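Local coordinates for Blr3880 protein (PDB 2OOD) that probably catalyses the zinc-dependent hydrolytic deamination of guanine to xanthine and ammonia, a step of purine breakdown, at residues P250-Q253 with G257-E260; P205-G210 with P239-G244. One frame throughout, in Å; residues are numbered along the deposited sequence.

Contact 1: residues P250-Q253 with G257-E260; sequences PDCQ and GVYE
Tyr259 OH is gripped by hydrogen bonds to three groups, His234 O, Thr233 OG1 and the backbone N of Ala208, which fix the helix residue next to Val258. The adjoining Val258 meets Cys252 through apolar packing, with Gly257 beside it. Cys252 CB lies 3.8 Å from Val258 CG2. The thiol turns to the helix backbone: with SG anti to its own carbonyl carbon (chi1 -73°), the sulfur comes 3.7 Å from Val258 CA. It also stands 3.9 Å from Gly257 O, a packing distance. Val258 CG1 is anti to the backbone N (chi1 -180°), which leaves CG2 as the branch that faces the cysteine. Gly257 adds only backbone here, and a beta carbon on it would project toward Cys252 and Gln253. The buried area, 117 Å² over both sides, marks a small local packing contact. Charges lie around it: Asp251 OD2 forms a salt bridge with Lys261 NZ, while Glu260 is bridged to Arg284 and Lys288. Residues 250-253 form most of the link from helix 239-248 to helix 255-260, folded back on the latter, and Glu260 ties that short helix to helix 279-288.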
ATOM      1  N   PRO A 250      23.524  11.406  26.707  1.00 46.80           N
ATOM      2  CA  PRO A 250      24.847  10.785  26.834  1.00 46.17           C
ATOM      3  C   PRO A 250      24.977   9.773  27.958  1.00 46.34           C
ATOM      4  O   PRO A 250      25.839   8.894  27.918  1.00 46.25           O
ATOM      5  CB  PRO A 250      25.772  11.986  27.027  1.00 44.39           C
ATOM      6  CG  PRO A 250      24.915  12.929  27.795  1.00 44.31           C
ATOM      7  CD  PRO A 250      23.585  12.835  27.068  1.00 44.68           C
ATOM      8  N   ASP A 251      24.105   9.876  28.947  1.00 48.05           N
ATOM      9  CA  ASP A 251      24.167   8.978  30.092  1.00 50.12           C
ATOM     10  C   ASP A 251      23.287   7.737  29.984  1.00 50.03           C
ATOM     11  O   ASP A 251      23.016   7.090  31.003  1.00 49.58           O
ATOM     12  CB  ASP A 251      23.787   9.749  31.354  1.00 53.04           C
ATOM     13  CG  ASP A 251      22.429  10.423  31.229  1.00 55.79           C
ATOM     14  OD1 ASP A 251      22.242  11.220  30.263  1.00 56.54           O
ATOM     15  OD2 ASP A 251      21.554  10.149  32.091  1.00 57.32           O
ATOM     16  N   CYS A 252      22.841   7.405  28.770  1.00 49.02           N
ATOM     17  CA  CYS A 252      21.986   6.231  28.569  1.00 48.03           C
ATOM     18  C   CYS A 252      22.528   5.301  27.475  1.00 47.87           C
ATOM     19  O   CYS A 252      23.052   5.757  26.454  1.00 47.70           O
ATOM     20  CB  CYS A 252      20.543   6.673  28.252  1.00 48.15           C
ATOM     21  SG  CYS A 252      19.597   7.343  29.697  1.00 47.59           S
ATOM     22  N   GLN A 253      22.382   3.996  27.693  1.00 47.30           N
ATOM     23  CA  GLN A 253      22.891   2.974  26.773  1.00 47.46           C
ATOM     24  C   GLN A 253      22.073   2.747  25.500  1.00 45.44           C
ATOM     25  O   GLN A 253      22.635   2.655  24.406  1.00 44.21           O
ATOM     26  CB  GLN A 253      23.045   1.653  27.538  1.00 50.20           C
ATOM     27  CG  GLN A 253      23.486   1.882  28.978  1.00 54.87           C
ATOM     28  CD  GLN A 253      24.646   2.870  29.045  1.00 57.46           C
ATOM     29  OE1 GLN A 253      25.742   2.586  28.535  1.00 59.91           O
ATOM     30  NE2 GLN A 253      24.411   4.045  29.652  1.00 58.09           N
ATOM     31  N   GLY A 257      16.446   2.739  27.252  1.00 40.40           N
ATOM     32  CA  GLY A 257      17.084   3.096  28.507  1.00 40.35           C
ATOM     33  C   GLY A 257      16.763   4.504  28.963  1.00 41.46           C
ATOM     34  O   GLY A 257      16.697   4.775  30.165  1.00 42.44           O
ATOM     35  N   VAL A 258      16.567   5.407  28.006  1.00 40.97           N
ATOM     36  CA  VAL A 258      16.246   6.787  28.327  1.00 39.60           C
ATOM     37  C   VAL A 258      14.933   6.869  29.098  1.00 40.61           C
ATOM     38  O   VAL A 258      14.836   7.590  30.090  1.00 41.53           O
ATOM     39  CB  VAL A 258      16.116   7.637  27.056  1.00 40.14           C
ATOM     40  CG1 VAL A 258      15.781   9.080  27.427  1.00 38.85           C
ATOM     41  CG2 VAL A 258      17.404   7.566  26.253  1.00 39.66           C
ATOM     42  N   TYR A 259      13.925   6.127  28.643  1.00 40.64           N
ATOM     43  CA  TYR A 259      12.619   6.129  29.295  1.00 40.22           C
ATOM     44  C   TYR A 259      12.602   5.372  30.613  1.00 40.97           C
ATOM     45  O   TYR A 259      11.802   5.692  31.487  1.00 41.71           O
ATOM     46  CB  TYR A 259      11.546   5.544  28.372  1.00 38.56           C
ATOM     47  CG  TYR A 259      11.356   6.329  27.100  1.00 36.08           C
ATOM     48  CD1 TYR A 259      11.077   7.686  27.134  1.00 35.05           C
ATOM     49  CD2 TYR A 259      11.482   5.721  25.863  1.00 35.04           C
ATOM     50  CE1 TYR A 259      10.938   8.418  25.964  1.00 33.89           C
ATOM     51  CE2 TYR A 259      11.343   6.442  24.689  1.00 33.40           C
ATOM     52  CZ  TYR A 259      11.074   7.789  24.746  1.00 33.91           C
ATOM     53  OH  TYR A 259      10.962   8.515  23.576  1.00 34.73           O
ATOM     54  N   GLU A 260      13.456   4.360  30.754  1.00 40.46           N
ATOM     55  CA  GLU A 260      13.507   3.594  31.998  1.00 40.15           C
ATOM     56  C   GLU A 260      14.145   4.442  33.097  1.00 38.76           C
ATOM     57  O   GLU A 260      13.812   4.312  34.276  1.00 38.43           O
ATOM     58  CB  GLU A 260      14.318   2.314  31.810  1.00 40.73           C
ATOM     59  CG  GLU A 260      13.654   1.268  30.950  1.00 42.33           C
ATOM     60  CD  GLU A 260      14.619   0.172  30.537  1.00 43.57           C
ATOM     61  OE1 GLU A 260      15.641   0.496  29.884  1.00 43.86           O
ATOM     62  OE2 GLU A 260      14.356  -1.008  30.861  1.00 43.59           O
TER

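Contact 2: residues P205-G210 with P239-G244. With GUN (guanine), chain C.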
ATOM      1  N   PRO A 205       5.364  12.424  26.328  1.00 35.21           N
ATOM      2  CA  PRO A 205       6.612  13.093  25.965  1.00 34.44           C
ATOM      3  C   PRO A 205       6.777  12.630  24.511  1.00 34.39           C
ATOM      4  O   PRO A 205       6.998  11.449  24.258  1.00 34.51           O
ATOM      5  CB  PRO A 205       7.629  12.447  26.899  1.00 33.35           C
ATOM      6  CG  PRO A 205       7.103  11.052  27.037  1.00 32.61           C
ATOM      7  CD  PRO A 205       5.620  11.287  27.230  1.00 33.11           C
ATOM      8  N   ARG A 206       6.638  13.544  23.561  1.00 33.84           N
ATOM      9  CA  ARG A 206       6.721  13.182  22.155  1.00 35.34           C
ATOM     10  C   ARG A 206       7.773  12.125  21.836  1.00 37.31           C
ATOM     11  O   ARG A 206       7.438  11.043  21.348  1.00 36.88           O
ATOM     12  CB  ARG A 206       6.947  14.424  21.308  1.00 35.34           C
ATOM     13  CG  ARG A 206       6.736  14.182  19.842  1.00 33.40           C
ATOM     14  CD  ARG A 206       6.142  15.401  19.217  1.00 33.15           C
ATOM     15  NE  ARG A 206       5.899  15.208  17.795  1.00 34.77           N
ATOM     16  CZ  ARG A 206       5.177  16.033  17.048  1.00 35.73           C
ATOM     17  NH1 ARG A 206       4.620  17.109  17.589  1.00 36.35           N
ATOM     18  NH2 ARG A 206       5.016  15.782  15.760  1.00 36.42           N
ATOM     19  N   PHE A 207       9.041  12.433  22.094  1.00 37.86           N
ATOM     20  CA  PHE A 207      10.109  11.472  21.849  1.00 38.21           C
ATOM     21  C   PHE A 207      11.424  11.971  22.435  1.00 38.78           C
ATOM     22  O   PHE A 207      11.716  13.169  22.408  1.00 39.09           O
ATOM     23  CB  PHE A 207      10.227  11.168  20.345  1.00 38.75           C
ATOM     24  CG  PHE A 207      10.766  12.302  19.527  1.00 38.88           C
ATOM     25  CD1 PHE A 207      10.275  13.597  19.682  1.00 38.44           C
ATOM     26  CD2 PHE A 207      11.755  12.069  18.572  1.00 39.72           C
ATOM     27  CE1 PHE A 207      10.767  14.650  18.900  1.00 38.99           C
ATOM     28  CE2 PHE A 207      12.254  13.124  17.780  1.00 39.85           C
ATOM     29  CZ  PHE A 207      11.756  14.410  17.948  1.00 38.98           C
ATOM     30  N   ALA A 208      12.203  11.040  22.981  1.00 39.22           N
ATOM     31  CA  ALA A 208      13.473  11.352  23.629  1.00 38.95           C
ATOM     32  C   ALA A 208      14.272  12.418  22.909  1.00 38.76           C
ATOM     33  O   ALA A 208      14.763  13.361  23.530  1.00 38.48           O
ATOM     34  CB  ALA A 208      14.309  10.085  23.788  1.00 38.97           C
ATOM     35  N   PHE A 209      14.396  12.281  21.597  1.00 39.11           N
ATOM     36  CA  PHE A 209      15.163  13.255  20.831  1.00 40.20           C
ATOM     37  C   PHE A 209      14.707  14.694  21.044  1.00 39.00           C
ATOM     38  O   PHE A 209      15.505  15.622  20.928  1.00 38.95           O
ATOM     39  CB  PHE A 209      15.096  12.926  19.343  1.00 40.89           C
ATOM     40  CG  PHE A 209      15.953  13.816  18.492  1.00 43.04           C
ATOM     41  CD1 PHE A 209      17.335  13.835  18.661  1.00 44.28           C
ATOM     42  CD2 PHE A 209      15.388  14.618  17.504  1.00 44.45           C
ATOM     43  CE1 PHE A 209      18.148  14.642  17.854  1.00 45.62           C
ATOM     44  CE2 PHE A 209      16.194  15.435  16.687  1.00 45.91           C
ATOM     45  CZ  PHE A 209      17.576  15.442  16.864  1.00 45.88           C
ATOM     46  N   GLY A 210      13.424  14.875  21.342  1.00 38.15           N
ATOM     47  CA  GLY A 210      12.901  16.212  21.558  1.00 37.92           C
ATOM     48  C   GLY A 210      12.462  16.444  22.993  1.00 39.11           C
ATOM     49  O   GLY A 210      11.598  17.286  23.249  1.00 38.09           O
ATOM     50  N   PRO A 239      17.335   5.658  12.078  1.00 44.85           N
ATOM     51  CA  PRO A 239      18.740   5.562  12.497  1.00 45.02           C
ATOM     52  C   PRO A 239      19.295   6.911  12.959  1.00 45.03           C
ATOM     53  O   PRO A 239      19.860   7.010  14.058  1.00 45.18           O
ATOM     54  CB  PRO A 239      19.447   5.010  11.251  1.00 44.30           C
ATOM     55  CG  PRO A 239      18.567   5.462  10.125  1.00 44.84           C
ATOM     56  CD  PRO A 239      17.177   5.230  10.679  1.00 44.55           C
ATOM     57  N   ALA A 240      19.130   7.948  12.139  1.00 42.72           N
ATOM     58  CA  ALA A 240      19.617   9.272  12.514  1.00 42.18           C
ATOM     59  C   ALA A 240      18.995   9.698  13.856  1.00 42.66           C
ATOM     60  O   ALA A 240      19.659  10.303  14.697  1.00 42.72           O
ATOM     61  CB  ALA A 240      19.278  10.287  11.424  1.00 41.16           C
ATOM     62  N   GLU A 241      17.719   9.377  14.048  1.00 43.09           N
ATOM     63  CA  GLU A 241      17.010   9.714  15.277  1.00 42.41           C
ATOM     64  C   GLU A 241      17.643   8.969  16.454  1.00 41.85           C
ATOM     65  O   GLU A 241      17.817   9.528  17.529  1.00 42.27           O
ATOM     66  CB  GLU A 241      15.526   9.327  15.156  1.00 41.23           C
ATOM     67  CG  GLU A 241      14.679   9.656  16.386  1.00 41.04           C
ATOM     68  CD  GLU A 241      13.648   8.575  16.714  1.00 41.19           C
ATOM     69  OE1 GLU A 241      12.856   8.773  17.666  1.00 40.79           O
ATOM     70  OE2 GLU A 241      13.635   7.525  16.029  1.00 40.78           O
ATOM     71  N   CYS A 242      17.982   7.703  16.246  1.00 42.84           N
ATOM     72  CA  CYS A 242      18.588   6.896  17.304  1.00 44.58           C
ATOM     73  C   CYS A 242      19.943   7.439  17.729  1.00 45.46           C
ATOM     74  O   CYS A 242      20.265   7.462  18.922  1.00 45.79           O
ATOM     75  CB  CYS A 242      18.737   5.442  16.849  1.00 44.12           C
ATOM     76  SG  CYS A 242      17.190   4.523  16.896  1.00 44.30           S
ATOM     77  N   SER A 243      20.739   7.863  16.747  1.00 45.88           N
ATOM     78  CA  SER A 243      22.059   8.428  17.013  1.00 45.43           C
ATOM     79  C   SER A 243      21.910   9.709  17.844  1.00 45.93           C
ATOM     80  O   SER A 243      22.542   9.852  18.903  1.00 45.88           O
ATOM     81  CB  SER A 243      22.781   8.743  15.695  1.00 45.58           C
ATOM     82  OG  SER A 243      23.047   7.557  14.958  1.00 45.09           O
ATOM     83  N   GLY A 244      21.063  10.625  17.367  1.00 44.25           N
ATOM     84  CA  GLY A 244      20.835  11.879  18.069  1.00 43.29           C
ATOM     85  C   GLY A 244      20.407  11.697  19.519  1.00 43.05           C
ATOM     86  O   GLY A 244      20.901  12.391  20.412  1.00 42.39           O
TER
HETATM   87  N9  GUN C 600       8.222  11.469  17.006  1.00 63.26           N
HETATM   88  C8  GUN C 600       9.289  12.228  16.657  1.00 63.96           C
HETATM   89  N7  GUN C 600       9.532  12.122  15.382  1.00 64.25           N
HETATM   90  C5  GUN C 600       8.630  11.291  14.817  1.00 63.49           C
HETATM   91  C6  GUN C 600       8.398  10.805  13.489  1.00 62.71           C
HETATM   92  O6  GUN C 600       9.107  11.154  12.538  1.00 62.78           O
HETATM   93  N1  GUN C 600       7.330   9.932  13.293  1.00 60.92           N
HETATM   94  C2  GUN C 600       6.523   9.540  14.350  1.00 59.16           C
HETATM   95  N2  GUN C 600       5.460   8.679  14.127  1.00 54.36           N
HETATM   96  N3  GUN C 600       6.732   9.982  15.578  1.00 60.63           N
HETATM   97  C4  GUN C 600       7.764  10.844  15.856  1.00 63.12           C
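The guanine pocket of this TIM-barrel amidohydrolase is walled here by the loop after strand 199-205, which meets the start of helix 239-248. Phe207 is the pocket residue. With CG set between its backbone N and C (chi1 70°), the ring is carried to the ligand, one face toward it. Guanine C8 stands over the centre of that face, 3.0 Å above the plane, and the planes of the two rings are about 66° apart, so the base presents its imidazole end to the phenyl rather than lying flat on it. Gly210 N lies above the opposite face, near the rim. Glu241 comes to the edge of the same ring: OE1 is near its plane, 3.6 Å from Phe207 CD2, with carboxylate and ring inclined by 36°. Tyr255 OH holds OE1, and the backbone N atoms of Glu237 and Asn238 hold OE2, so the buried carboxylate is fixed at both oxygens. Replacing Phe207 by an alanine is likely to leave guanine C8 without the surface it abuts and to open a gap beside Glu241. In the second shell, Arg206 O accepts a hydrogen bond from ND1 of His234, a zinc ligand, and probably helps to orient that imidazole. Farther along, Phe209 packs edge-on against the helix backbone. Gly244, having no side chain, lets the ring draw close; Phe209 CD1 lies 3.8 Å from Gly244 C.

How the contacts relate
Both contacts are partly buried and lie on the same side of the chain's centre, their own centres 12 Å apart. Contact 2 reaches the guanine pocket, with its phenylalanine on the bound base; contact 1 stands farther out, its centre about 26 Å from the centre of the chain against about 21 Å for contact 2. They differ in chemistry: one aromatic face on the base, ring edges on the helix side and a held carboxylate in contact 2, a thiol and a valine methyl in contact 1, with salt bridges around it. Helices 239-248 and 255-260, one in each contact, follow each other in the chain. The contacts also meet directly, since Val258 CG1 packs on Ala208 CB at 4.1 Å.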